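Local coordinates for aspartate aminotransferase (Leishmania major, PDB 4H51) that transfers the amino group of L-aspartate to 2-oxoglutarate as a homodimeric pyridoxal-phosphate enzyme, at the interface of chains A and B. Residues are numbered along the deposited sequence; one frame, centred on the assembly and turned at random. Chains: chain A/B, Aspartate aminotransferase.

Contact 1: the interface of chains A and B. Residues chain A 67, 71, 268-269, 271-272, 308, 312; chain B 81, 307-308.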
loop_
_atom_site.group_PDB
_atom_site.type_symbol
_atom_site.label_atom_id
_atom_site.label_comp_id
_atom_site.label_asym_id
_atom_site.label_seq_id
_atom_site.Cartn_x
_atom_site.Cartn_y
_atom_site.Cartn_z
ATOM N N VAL A 67 20.155 1.744 -10.459
ATOM C CA VAL A 67 19.278 0.836 -9.697
ATOM C C VAL A 67 19.788 -0.605 -9.714
ATOM O O VAL A 67 19.754 -1.281 -8.695
ATOM C CB VAL A 67 17.832 0.884 -10.181
ATOM C CG1 VAL A 67 16.992 -0.258 -9.590
ATOM C CG2 VAL A 67 17.227 2.255 -9.833
ATOM N N GLU A 71 20.722 -2.756 -6.402
ATOM C CA GLU A 71 20.158 -4.068 -6.067
ATOM C C GLU A 71 21.261 -5.024 -5.548
ATOM O O GLU A 71 21.062 -5.731 -4.559
ATOM C CB GLU A 71 19.407 -4.684 -7.268
ATOM C CG GLU A 71 18.044 -4.076 -7.593
ATOM C CD GLU A 71 16.856 -4.777 -6.921
ATOM O OE1 GLU A 71 17.066 -5.519 -5.942
ATOM O OE2 GLU A 71 15.695 -4.587 -7.382
ATOM N N GLY A 268 12.811 5.390 -11.997
ATOM C CA GLY A 268 12.245 4.202 -12.613
ATOM C C GLY A 268 11.835 3.075 -11.691
ATOM O O GLY A 268 11.924 1.884 -12.064
ATOM N N LEU A 269 11.380 3.438 -10.494
ATOM C CA LEU A 269 10.915 2.447 -9.513
ATOM C C LEU A 269 9.397 2.278 -9.521
ATOM O O LEU A 269 8.772 2.030 -8.488
ATOM C CB LEU A 269 11.402 2.855 -8.131
ATOM C CG LEU A 269 12.927 2.858 -7.923
ATOM C CD1 LEU A 269 13.324 3.290 -6.510
ATOM C CD2 LEU A 269 13.594 1.528 -8.263
ATOM N N SER A 271 7.347 -0.051 -10.139
ATOM C CA SER A 271 6.745 -1.269 -9.506
ATOM C C SER A 271 7.001 -1.338 -8.007
ATOM O O SER A 271 6.391 -2.150 -7.337
ATOM C CB SER A 271 7.262 -2.562 -10.140
ATOM O OG SER A 271 8.677 -2.710 -10.032
ATOM N N GLU A 272 7.908 -0.527 -7.486
ATOM C CA GLU A 272 8.341 -0.698 -6.087
ATOM C C GLU A 272 7.682 0.330 -5.123
ATOM O O GLU A 272 7.754 0.195 -3.912
ATOM C CB GLU A 272 9.852 -0.673 -6.016
ATOM C CG GLU A 272 10.565 -1.817 -6.718
ATOM C CD GLU A 272 9.919 -3.165 -6.511
ATOM O OE1 GLU A 272 9.551 -3.553 -5.357
ATOM O OE2 GLU A 272 9.692 -3.815 -7.554
ATOM N N HIS A 308 11.618 -2.444 0.010
ATOM C CA HIS A 308 12.604 -2.606 -1.071
ATOM C C HIS A 308 12.834 -1.331 -1.883
ATOM O O HIS A 308 13.947 -0.931 -2.062
ATOM C CB HIS A 308 12.203 -3.768 -2.002
ATOM C CG HIS A 308 13.264 -4.137 -3.063
ATOM N ND1 HIS A 308 14.493 -4.566 -2.733
ATOM C CD2 HIS A 308 13.226 -4.131 -4.458
ATOM C CE1 HIS A 308 15.226 -4.852 -3.840
ATOM N NE2 HIS A 308 14.479 -4.587 -4.905
ATOM N N LEU A 312 16.390 0.868 -2.001
ATOM C CA LEU A 312 17.055 1.147 -3.259
ATOM C C LEU A 312 17.256 2.657 -3.406
ATOM O O LEU A 312 18.349 3.130 -3.737
ATOM C CB LEU A 312 16.230 0.631 -4.439
ATOM C CG LEU A 312 16.191 -0.895 -4.742
ATOM C CD1 LEU A 312 15.182 -1.135 -5.865
ATOM C CD2 LEU A 312 17.544 -1.421 -5.146
ATOM N N TYR B 81 11.083 -2.776 -13.895
ATOM C CA TYR B 81 10.314 -2.207 -12.764
ATOM C C TYR B 81 9.050 -1.520 -13.269
ATOM O O TYR B 81 8.560 -0.567 -12.652
ATOM C CB TYR B 81 11.178 -1.155 -12.042
ATOM C CG TYR B 81 12.359 -1.756 -11.377
ATOM C CD1 TYR B 81 12.260 -2.291 -10.120
ATOM C CD2 TYR B 81 13.580 -1.810 -12.016
ATOM C CE1 TYR B 81 13.349 -2.869 -9.490
ATOM C CE2 TYR B 81 14.675 -2.394 -11.405
ATOM C CZ TYR B 81 14.549 -2.895 -10.133
ATOM O OH TYR B 81 15.623 -3.485 -9.525
ATOM N N ALA B 307 5.939 -4.839 -6.173
ATOM C CA ALA B 307 6.183 -6.103 -6.878
ATOM C C ALA B 307 7.165 -7.026 -6.187
ATOM O O ALA B 307 7.070 -8.236 -6.322
ATOM C CB ALA B 307 6.598 -5.850 -8.314
ATOM N N HIS B 308 8.131 -6.483 -5.453
ATOM C CA HIS B 308 9.235 -7.330 -4.987
ATOM C C HIS B 308 8.761 -8.495 -4.130
ATOM O O HIS B 308 9.163 -9.644 -4.380
ATOM C CB HIS B 308 10.261 -6.494 -4.261
ATOM C CG HIS B 308 11.541 -7.217 -3.974
ATOM N ND1 HIS B 308 12.373 -7.650 -4.968
ATOM C CD2 HIS B 308 12.142 -7.567 -2.772
ATOM C CE1 HIS B 308 13.421 -8.273 -4.412
ATOM N NE2 HIS B 308 13.287 -8.204 -3.069
#
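Carboxylate oxygen OE2 of A:Glu71 accepts two hydrogen bonds, one from each subunit of this class I aminotransferase dimer. The phenol OH of B:Tyr81 meets A:Glu71 OE2 tip to tip at a very short 2.4 Å, on the anti lone pair, with ring and carboxylate nearly coplanar. From its own chain, NE2 of A:His308 reaches A:Glu71 OE2 at 2.8 Å, coming from above the carboxylate plane but with the oxygen in the imidazole plane. A tyrosine suits this place because its long flat ring carries a donor deep into the partner; A:Val67 packs its CG1 branch 3.6 Å from CZ of B:Tyr81. At the other end of B:Tyr81, its carbonyl O takes the amide N of A:Ser271 at 2.8 Å. The bond to A:Glu71 holds the A:His308 ring in its rotation about CB-CG (chi2 61°). In both histidines CG is anti to the backbone N, chi2 nearly matches, and the two imidazoles stack face to face, 3.7 Å between centroids and 10° between planes. Beside them A:Glu272 OE1 offers its syn lone pair to the backbone N of B:His308 at 3.3 Å. The amide N of B:Ala307, whose small methyl packs on A:Ser271 CB, bonds A:Ser271 O at 3.0 Å.

Contact 2: the interface of chains A and B. Residues chain A 30, 32-33, 119, 147, 149, 273; chain B 299, 303.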
loop_
_atom_site.group_PDB
_atom_site.type_symbol
_atom_site.label_atom_id
_atom_site.label_comp_id
_atom_site.label_asym_id
_atom_site.label_seq_id
_atom_site.Cartn_x
_atom_site.Cartn_y
_atom_site.Cartn_z
ATOM N N ASP A 30 -10.218 1.542 -15.423
ATOM C CA ASP A 30 -9.373 2.707 -15.466
ATOM C C ASP A 30 -9.016 3.018 -16.918
ATOM O O ASP A 30 -8.510 2.142 -17.611
ATOM C CB ASP A 30 -8.093 2.438 -14.684
ATOM C CG ASP A 30 -7.237 3.663 -14.586
ATOM O OD1 ASP A 30 -7.560 4.555 -13.779
ATOM O OD2 ASP A 30 -6.267 3.762 -15.342
ATOM N N ILE A 32 -6.702 4.846 -18.523
ATOM C CA ILE A 32 -5.274 4.788 -18.879
ATOM C C ILE A 32 -4.741 3.330 -18.814
ATOM O O ILE A 32 -4.183 2.827 -19.800
ATOM C CB ILE A 32 -4.450 5.745 -17.996
ATOM C CG1 ILE A 32 -4.831 7.206 -18.254
ATOM C CG2 ILE A 32 -2.931 5.584 -18.181
ATOM C CD1 ILE A 32 -4.609 7.613 -19.697
ATOM N N PHE A 33 -4.938 2.644 -17.686
ATOM C CA PHE A 33 -4.462 1.257 -17.571
ATOM C C PHE A 33 -5.111 0.333 -18.583
ATOM O O PHE A 33 -4.451 -0.543 -19.143
ATOM C CB PHE A 33 -4.582 0.712 -16.145
ATOM C CG PHE A 33 -3.379 0.996 -15.286
ATOM C CD1 PHE A 33 -3.124 2.275 -14.829
ATOM C CD2 PHE A 33 -2.497 0.002 -14.946
ATOM C CE1 PHE A 33 -2.026 2.546 -14.039
ATOM C CE2 PHE A 33 -1.415 0.253 -14.133
ATOM C CZ PHE A 33 -1.144 1.529 -13.703
ATOM N N THR A 119 0.929 8.223 -5.710
ATOM C CA THR A 119 -0.494 8.047 -5.589
ATOM C C THR A 119 -0.834 7.938 -4.116
ATOM O O THR A 119 -1.766 8.576 -3.612
ATOM C CB THR A 119 -1.011 6.785 -6.289
ATOM O OG1 THR A 119 -0.666 6.801 -7.677
ATOM C CG2 THR A 119 -2.492 6.744 -6.189
ATOM N N TRP A 147 -4.091 15.196 -14.123
ATOM C CA TRP A 147 -3.998 13.741 -14.039
ATOM C C TRP A 147 -5.357 13.148 -13.658
ATOM O O TRP A 147 -5.892 13.524 -12.627
ATOM C CB TRP A 147 -2.964 13.445 -12.951
ATOM C CG TRP A 147 -2.563 12.007 -12.753
ATOM C CD1 TRP A 147 -2.097 11.133 -13.715
ATOM C CD2 TRP A 147 -2.487 11.269 -11.498
ATOM N NE1 TRP A 147 -1.812 9.899 -13.165
ATOM C CE2 TRP A 147 -2.025 9.922 -11.837
ATOM C CE3 TRP A 147 -2.778 11.561 -10.174
ATOM C CZ2 TRP A 147 -1.823 8.962 -10.878
ATOM C CZ3 TRP A 147 -2.600 10.556 -9.233
ATOM C CH2 TRP A 147 -2.115 9.309 -9.582
ATOM N N ASN A 149 -6.573 10.486 -12.344
ATOM C CA ASN A 149 -6.691 9.876 -11.055
ATOM C C ASN A 149 -6.765 10.909 -9.938
ATOM O O ASN A 149 -7.136 10.534 -8.875
ATOM C CB ASN A 149 -5.563 8.886 -10.796
ATOM C CG ASN A 149 -5.972 7.795 -9.839
ATOM O OD1 ASN A 149 -7.145 7.426 -9.829
ATOM N ND2 ASN A 149 -5.005 7.260 -9.022
ATOM N N ARG A 273 6.984 1.298 -5.692
ATOM C CA ARG A 273 6.054 2.160 -4.958
ATOM C C ARG A 273 6.720 2.970 -3.853
ATOM O O ARG A 273 6.345 2.872 -2.689
ATOM C CB ARG A 273 4.849 1.370 -4.342
ATOM C CG ARG A 273 4.243 0.287 -5.190
ATOM C CD ARG A 273 3.809 0.630 -6.634
ATOM N NE ARG A 273 2.764 1.639 -6.668
ATOM C CZ ARG A 273 2.836 2.824 -7.262
ATOM N NH1 ARG A 273 3.914 3.199 -7.948
ATOM N NH2 ARG A 273 1.826 3.639 -7.177
ATOM N N ARG B 299 -7.019 1.587 -7.221
ATOM C CA ARG B 299 -6.539 2.713 -8.033
ATOM C C ARG B 299 -6.683 4.050 -7.312
ATOM O O ARG B 299 -5.821 4.933 -7.438
ATOM C CB ARG B 299 -7.336 2.780 -9.330
ATOM C CG ARG B 299 -6.992 3.889 -10.299
ATOM C CD ARG B 299 -5.518 3.997 -10.665
ATOM N NE ARG B 299 -5.364 4.645 -11.962
ATOM C CZ ARG B 299 -4.278 5.304 -12.393
ATOM N NH1 ARG B 299 -3.204 5.481 -11.637
ATOM N NH2 ARG B 299 -4.260 5.801 -13.622
ATOM N N THR B 303 -2.896 3.078 -6.658
ATOM C CA THR B 303 -2.719 2.724 -8.058
ATOM C C THR B 303 -2.425 1.233 -8.298
ATOM O O THR B 303 -3.180 0.542 -9.010
ATOM C CB THR B 303 -1.674 3.631 -8.770
ATOM O OG1 THR B 303 -2.213 4.937 -8.934
ATOM C CG2 THR B 303 -1.347 3.091 -10.151
HETATM O O HOH W 1 -1.644 7.008 -14.647
#
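B:Arg299 reaches into chain A, where A:Asp30 meets its flat guanidinium at the edge and A:Asn149 and A:Phe33 meet its faces. A bend at chi2 (52°), beyond a CG anti to the backbone N, carries the guanidinium to A:Asp30. The charged contact joins NE of B:Arg299, almost straight (178° at H), to carboxylate oxygen OD1 of A:Asp30 at 2.9 Å. The oxygen lies in the guanidinium plane, yet the nitrogen stands above the carboxylate plane, the two groups being steeply turned. OD2 of A:Asp30 takes the amide N of A:Phe33 on its anti lone pair. Among other hydrogen bonds, NH1 of B:Arg299 donates to OG1 of B:Thr303 in its own chain at 2.9 Å, and that hydroxyl, able to give and take, pairs with A:Thr119 OG1 at 2.7 Å. ND2 of A:Asn149 bonds the backbone O of B:Arg299 at 2.9 Å. Water 1 links NH2 of B:Arg299 to the indole NE1 of A:Trp147. In the packing, the A:Asn149 amide stacks on one face, planes 25° apart, while the A:Phe33 ring meets the other edge-on, CE1 3.9 Å from B:Arg299 CZ. Aspartate aminotransferases use the corresponding arginine in the neighbouring active site to bind the distal carboxylate of dicarboxylic substrates, so this site probably holds that specificity residue ready.

Contact 3: the interface of chains A and B. Residues chain A 21-22, 24-26; chain B 286, 289-290, 293.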
loop_
_atom_site.group_PDB
_atom_site.type_symbol
_atom_site.label_atom_id
_atom_site.label_comp_id
_atom_site.label_asym_id
_atom_site.label_seq_id
_atom_site.Cartn_x
_atom_site.Cartn_y
_atom_site.Cartn_z
ATOM N N TRP A 21 -24.330 -10.205 -3.397
ATOM C CA TRP A 21 -23.232 -10.022 -4.345
ATOM C C TRP A 21 -23.732 -9.790 -5.751
ATOM O O TRP A 21 -23.135 -9.034 -6.505
ATOM C CB TRP A 21 -22.263 -11.188 -4.311
ATOM C CG TRP A 21 -21.345 -11.151 -3.096
ATOM C CD1 TRP A 21 -21.435 -11.927 -1.940
ATOM C CD2 TRP A 21 -20.195 -10.277 -2.884
ATOM N NE1 TRP A 21 -20.448 -11.594 -1.071
ATOM C CE2 TRP A 21 -19.667 -10.614 -1.572
ATOM C CE3 TRP A 21 -19.565 -9.302 -3.622
ATOM C CZ2 TRP A 21 -18.560 -9.997 -1.045
ATOM C CZ3 TRP A 21 -18.423 -8.679 -3.082
ATOM C CH2 TRP A 21 -17.942 -9.021 -1.806
ATOM N N GLN A 22 -24.837 -10.415 -6.097
ATOM C CA GLN A 22 -25.496 -10.176 -7.372
ATOM C C GLN A 22 -25.778 -8.716 -7.662
ATOM O O GLN A 22 -25.847 -8.334 -8.815
ATOM C CB GLN A 22 -26.815 -10.946 -7.400
ATOM C CG GLN A 22 -27.379 -11.083 -8.787
ATOM C CD GLN A 22 -26.503 -11.995 -9.608
ATOM O OE1 GLN A 22 -25.877 -12.933 -9.046
ATOM N NE2 GLN A 22 -26.403 -11.721 -10.923
ATOM N N ILE A 24 -23.990 -5.980 -6.599
ATOM C CA ILE A 24 -22.850 -5.086 -6.610
ATOM C C ILE A 24 -22.767 -4.367 -7.935
ATOM O O ILE A 24 -22.955 -4.970 -8.972
ATOM C CB ILE A 24 -21.517 -5.824 -6.285
ATOM C CG1 ILE A 24 -20.490 -4.806 -5.813
ATOM C CG2 ILE A 24 -20.996 -6.632 -7.461
ATOM C CD1 ILE A 24 -19.216 -5.451 -5.264
ATOM N N GLN A 25 -22.518 -3.065 -7.873
ATOM C CA GLN A 25 -22.467 -2.197 -9.057
ATOM C C GLN A 25 -21.065 -2.156 -9.664
ATOM O O GLN A 25 -20.105 -1.731 -9.015
ATOM C CB GLN A 25 -22.925 -0.777 -8.665
ATOM C CG GLN A 25 -22.692 0.333 -9.702
ATOM C CD GLN A 25 -23.380 0.096 -11.050
ATOM O OE1 GLN A 25 -24.581 -0.207 -11.116
ATOM N NE2 GLN A 25 -22.630 0.267 -12.134
ATOM N N ALA A 26 -20.959 -2.621 -10.908
ATOM C CA ALA A 26 -19.682 -2.643 -11.606
ATOM C C ALA A 26 -19.190 -1.239 -11.726
ATOM O O ALA A 26 -19.994 -0.295 -11.769
ATOM C CB ALA A 26 -19.827 -3.262 -12.987
ATOM N N LYS B 286 -20.619 -12.767 -12.165
ATOM C CA LYS B 286 -20.451 -11.474 -11.437
ATOM C C LYS B 286 -18.999 -11.236 -10.950
ATOM O O LYS B 286 -18.698 -10.227 -10.281
ATOM C CB LYS B 286 -21.362 -11.417 -10.187
ATOM C CG LYS B 286 -22.858 -11.170 -10.419
ATOM C CD LYS B 286 -23.204 -9.761 -10.902
ATOM C CE LYS B 286 -22.957 -8.620 -9.900
ATOM N NZ LYS B 286 -23.252 -7.279 -10.506
ATOM N N ASP B 289 -17.512 -8.017 -12.364
ATOM C CA ASP B 289 -18.071 -6.832 -11.708
ATOM C C ASP B 289 -17.372 -6.595 -10.351
ATOM O O ASP B 289 -17.009 -5.475 -9.997
ATOM C CB ASP B 289 -19.570 -7.002 -11.468
ATOM C CG ASP B 289 -20.414 -6.827 -12.722
ATOM O OD1 ASP B 289 -19.846 -6.545 -13.810
ATOM O OD2 ASP B 289 -21.654 -6.988 -12.573
ATOM N N VAL B 290 -17.218 -7.653 -9.570
ATOM C CA VAL B 290 -16.516 -7.544 -8.273
ATOM C C VAL B 290 -15.075 -7.078 -8.480
ATOM O O VAL B 290 -14.595 -6.176 -7.776
ATOM C CB VAL B 290 -16.557 -8.872 -7.470
ATOM C CG1 VAL B 290 -15.681 -8.783 -6.197
ATOM C CG2 VAL B 290 -17.973 -9.193 -7.055
ATOM N N VAL B 293 -14.754 -3.419 -9.037
ATOM C CA VAL B 293 -14.829 -2.661 -7.787
ATOM C C VAL B 293 -13.508 -2.724 -7.019
ATOM O O VAL B 293 -13.028 -1.726 -6.525
ATOM C CB VAL B 293 -16.005 -3.154 -6.909
ATOM C CG1 VAL B 293 -16.049 -2.407 -5.587
ATOM C CG2 VAL B 293 -17.359 -3.015 -7.656
#
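B:Lys286 folds its chain back over the partner, crossing A:Gln22 at about a right angle. CG of B:Lys286 lies 3.8 Å from CD of A:Gln22; beyond it, bends at chi2 (-70°) and chi3 (-67°) turn the ammonium tip toward the backbone. There B:Lys286 NZ donates to the carbonyl O of A:Ile24 at 2.8 Å, in the carbonyl plane. The same NZ forms a salt bridge within its chain to OD2 of B:Asp289, 2.6 Å away, on that oxygen's anti lone pair. The aspartate probably holds the lysine toward A:Ile24 and offsets its charge; a lysine fits because its flexible chain is apolar along its length and polar at its end. A:Ile24 points its longer branch tip to tip at B:Val293, CD1 to CG2 3.9 Å, while its CG2 packs against CE of B:Lys286 at 3.7 Å where the two cross obliquely. CG2 of B:Val290 touches the six-membered part of the A:Trp21 indole at CE3, 3.8 Å, the two side chains perpendicular. A:Ala26, small enough to come close, sets its methyl CB 3.6 Å from CG of B:Asp289. The chain A residues belong to the N-terminal arm, helix 17-22 and the loop after it, which lies across the early turns of helix 284-299 of chain B.

Contact 4: the interface of chains A and B. Residues chain A 81-83, 302-304; chain B 33, 264, 270-271, 273.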
loop_
_atom_site.group_PDB
_atom_site.type_symbol
_atom_site.label_atom_id
_atom_site.label_comp_id
_atom_site.label_asym_id
_atom_site.label_seq_id
_atom_site.Cartn_x
_atom_site.Cartn_y
_atom_site.Cartn_z
ATOM N N TYR A 81 14.068 -8.725 6.807
ATOM C CA TYR A 81 12.777 -8.351 6.255
ATOM C C TYR A 81 11.800 -7.959 7.363
ATOM O O TYR A 81 10.594 -8.096 7.206
ATOM C CB TYR A 81 12.207 -9.546 5.511
ATOM C CG TYR A 81 12.962 -9.900 4.302
ATOM C CD1 TYR A 81 12.630 -9.337 3.106
ATOM C CD2 TYR A 81 13.998 -10.833 4.338
ATOM C CE1 TYR A 81 13.329 -9.649 1.961
ATOM C CE2 TYR A 81 14.712 -11.136 3.190
ATOM C CZ TYR A 81 14.367 -10.535 2.017
ATOM O OH TYR A 81 15.037 -10.818 0.825
ATOM N N GLU A 82 12.301 -7.500 8.506
ATOM C CA GLU A 82 11.427 -7.103 9.570
ATOM C C GLU A 82 10.627 -5.845 9.225
ATOM O O GLU A 82 11.077 -5.034 8.429
ATOM C CB GLU A 82 12.172 -6.906 10.888
ATOM C CG GLU A 82 12.985 -8.106 11.328
ATOM C CD GLU A 82 12.162 -9.338 11.549
ATOM O OE1 GLU A 82 11.197 -9.273 12.334
ATOM O OE2 GLU A 82 12.496 -10.401 10.952
ATOM N N TYR A 83 9.441 -5.717 9.836
ATOM C CA TYR A 83 8.561 -4.560 9.634
ATOM C C TYR A 83 9.324 -3.234 9.718
ATOM O O TYR A 83 10.139 -3.045 10.594
ATOM C CB TYR A 83 7.499 -4.510 10.703
ATOM C CG TYR A 83 6.365 -5.500 10.581
ATOM C CD1 TYR A 83 5.573 -5.537 9.437
ATOM C CD2 TYR A 83 6.054 -6.378 11.621
ATOM C CE1 TYR A 83 4.486 -6.415 9.353
ATOM C CE2 TYR A 83 4.978 -7.248 11.531
ATOM C CZ TYR A 83 4.190 -7.244 10.367
ATOM O OH TYR A 83 3.115 -8.139 10.246
ATOM N N TYR A 302 -2.688 -0.021 5.791
ATOM C CA TYR A 302 -1.724 -1.043 5.341
ATOM C C TYR A 302 -0.573 -1.363 6.332
ATOM O O TYR A 302 0.330 -2.104 5.989
ATOM C CB TYR A 302 -1.177 -0.682 3.930
ATOM C CG TYR A 302 -0.429 0.654 3.864
ATOM C CD1 TYR A 302 0.928 0.707 4.154
ATOM C CD2 TYR A 302 -1.091 1.844 3.543
ATOM C CE1 TYR A 302 1.633 1.905 4.116
ATOM C CE2 TYR A 302 -0.410 3.054 3.488
ATOM C CZ TYR A 302 0.945 3.092 3.790
ATOM O OH TYR A 302 1.654 4.285 3.757
ATOM N N THR A 303 -0.677 -0.810 7.543
ATOM C CA THR A 303 0.222 -1.054 8.692
ATOM C C THR A 303 1.560 -0.348 8.524
ATOM O O THR A 303 1.910 0.518 9.346
ATOM C CB THR A 303 0.368 -2.534 9.050
ATOM O OG1 THR A 303 -0.832 -2.953 9.718
ATOM C CG2 THR A 303 1.588 -2.790 10.019
ATOM N N CYS A 304 2.299 -0.672 7.458
ATOM C CA CYS A 304 3.589 -0.028 7.225
ATOM C C CYS A 304 4.003 -0.265 5.764
ATOM O O CYS A 304 3.440 -1.162 5.114
ATOM C CB CYS A 304 4.639 -0.517 8.213
ATOM S SG CYS A 304 4.893 -2.313 8.160
ATOM N N PHE B 33 3.068 -1.398 18.278
ATOM C CA PHE B 33 4.323 -0.826 17.705
ATOM C C PHE B 33 5.076 0.053 18.735
ATOM O O PHE B 33 6.341 0.067 18.745
ATOM C CB PHE B 33 4.094 -0.076 16.371
ATOM C CG PHE B 33 4.125 -0.970 15.153
ATOM C CD1 PHE B 33 3.182 -2.005 14.988
ATOM C CD2 PHE B 33 5.095 -0.799 14.156
ATOM C CE1 PHE B 33 3.207 -2.830 13.863
ATOM C CE2 PHE B 33 5.113 -1.621 13.026
ATOM C CZ PHE B 33 4.172 -2.643 12.891
ATOM N N SER B 264 3.578 -12.352 5.396
ATOM C CA SER B 264 4.570 -11.704 6.260
ATOM C C SER B 264 5.195 -12.718 7.228
ATOM O O SER B 264 6.373 -12.699 7.513
ATOM C CB SER B 264 3.924 -10.597 7.079
ATOM O OG SER B 264 3.494 -9.516 6.307
ATOM N N TYR B 270 7.681 -9.769 6.071
ATOM C CA TYR B 270 7.108 -8.619 6.784
ATOM C C TYR B 270 7.263 -7.333 6.025
ATOM O O TYR B 270 6.262 -6.683 5.747
ATOM C CB TYR B 270 7.681 -8.436 8.206
ATOM C CG TYR B 270 7.626 -9.701 9.045
ATOM C CD1 TYR B 270 6.530 -9.981 9.871
ATOM C CD2 TYR B 270 8.673 -10.574 9.055
ATOM C CE1 TYR B 270 6.496 -11.140 10.670
ATOM C CE2 TYR B 270 8.632 -11.744 9.809
ATOM C CZ TYR B 270 7.552 -12.021 10.605
ATOM O OH TYR B 270 7.596 -13.259 11.267
ATOM N N SER B 271 8.487 -6.957 5.703
ATOM C CA SER B 271 8.754 -5.643 5.141
ATOM C C SER B 271 8.333 -5.476 3.690
ATOM O O SER B 271 8.359 -4.371 3.195
ATOM C CB SER B 271 10.234 -5.284 5.254
ATOM O OG SER B 271 10.971 -6.205 4.481
ATOM N N ARG B 273 5.336 -6.681 2.236
ATOM C CA ARG B 273 3.913 -6.422 2.182
ATOM C C ARG B 273 3.216 -7.186 1.053
ATOM O O ARG B 273 2.553 -6.589 0.199
ATOM C CB ARG B 273 3.620 -4.925 2.047
ATOM C CG ARG B 273 4.564 -3.964 2.798
ATOM C CD ARG B 273 4.651 -4.189 4.283
ATOM N NE ARG B 273 3.348 -4.030 4.962
ATOM C CZ ARG B 273 2.740 -4.927 5.720
ATOM N NH1 ARG B 273 3.307 -6.122 5.945
ATOM N NH2 ARG B 273 1.538 -4.648 6.225
#
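The guanidinium of B:Arg273 meets two backbone carbonyls of chain A. NH2 of B:Arg273 donates to the O of A:Tyr302 at 2.8 Å, nearly straight (170° at H), with the oxygen in the guanidinium plane. NE of B:Arg273 reaches the O of A:Cys304 at 2.9 Å, less directly, from above the carbonyl plane. The sulfur SG of A:Cys304 lies over one guanidinium face, 3.9 Å from NE, a polarisable atom well suited to pack against a cation. At the edge of the A:Tyr83 ring, in its plane, NH1 of B:Arg273 comes 3.6 Å from CE1. That ring also receives B:Tyr270 on a face: CD1 of B:Tyr270 is 3.6 Å from A:Tyr83 CE2, in an edge-to-face pair with planes 67° apart. In the next shell, NH1 of B:Arg273 bonds the backbone O of B:Tyr270 at 3.0 Å; this, with a chain bent at chi2 and chi3, aims the guanidinium across the interface. The carbonyl O of B:Ser264 stands over the centre of the B:Tyr270 ring. B:Ser264 immediately precedes the cofactor-bearing B:Lys265. In this family the arginine corresponding to B:Arg273 and the tyrosine corresponding to A:Tyr83, from the other subunit, bind the cofactor phosphate, so the contact probably ties dimer assembly to cofactor binding.

The homodimer is two-fold symmetric, and the contacts share residues with the chains exchanged. Contact 1 lies about 18 Å from contact 2 and 17 Å from contact 4, centre to centre of their C-alpha atoms. Tyr81 and Ser271 recur in contacts 1 and 4; Phe33, Thr303 and Arg273 recur in contacts 2 and 4, whose centres are about 24 Å apart. Contact 3 stands 21 Å from contact 2, and one helix, 284-299 of chain B, serves both: its beginning takes the partner's arm, its end supplies Arg299. Each active site is therefore likely to depend on both subunits.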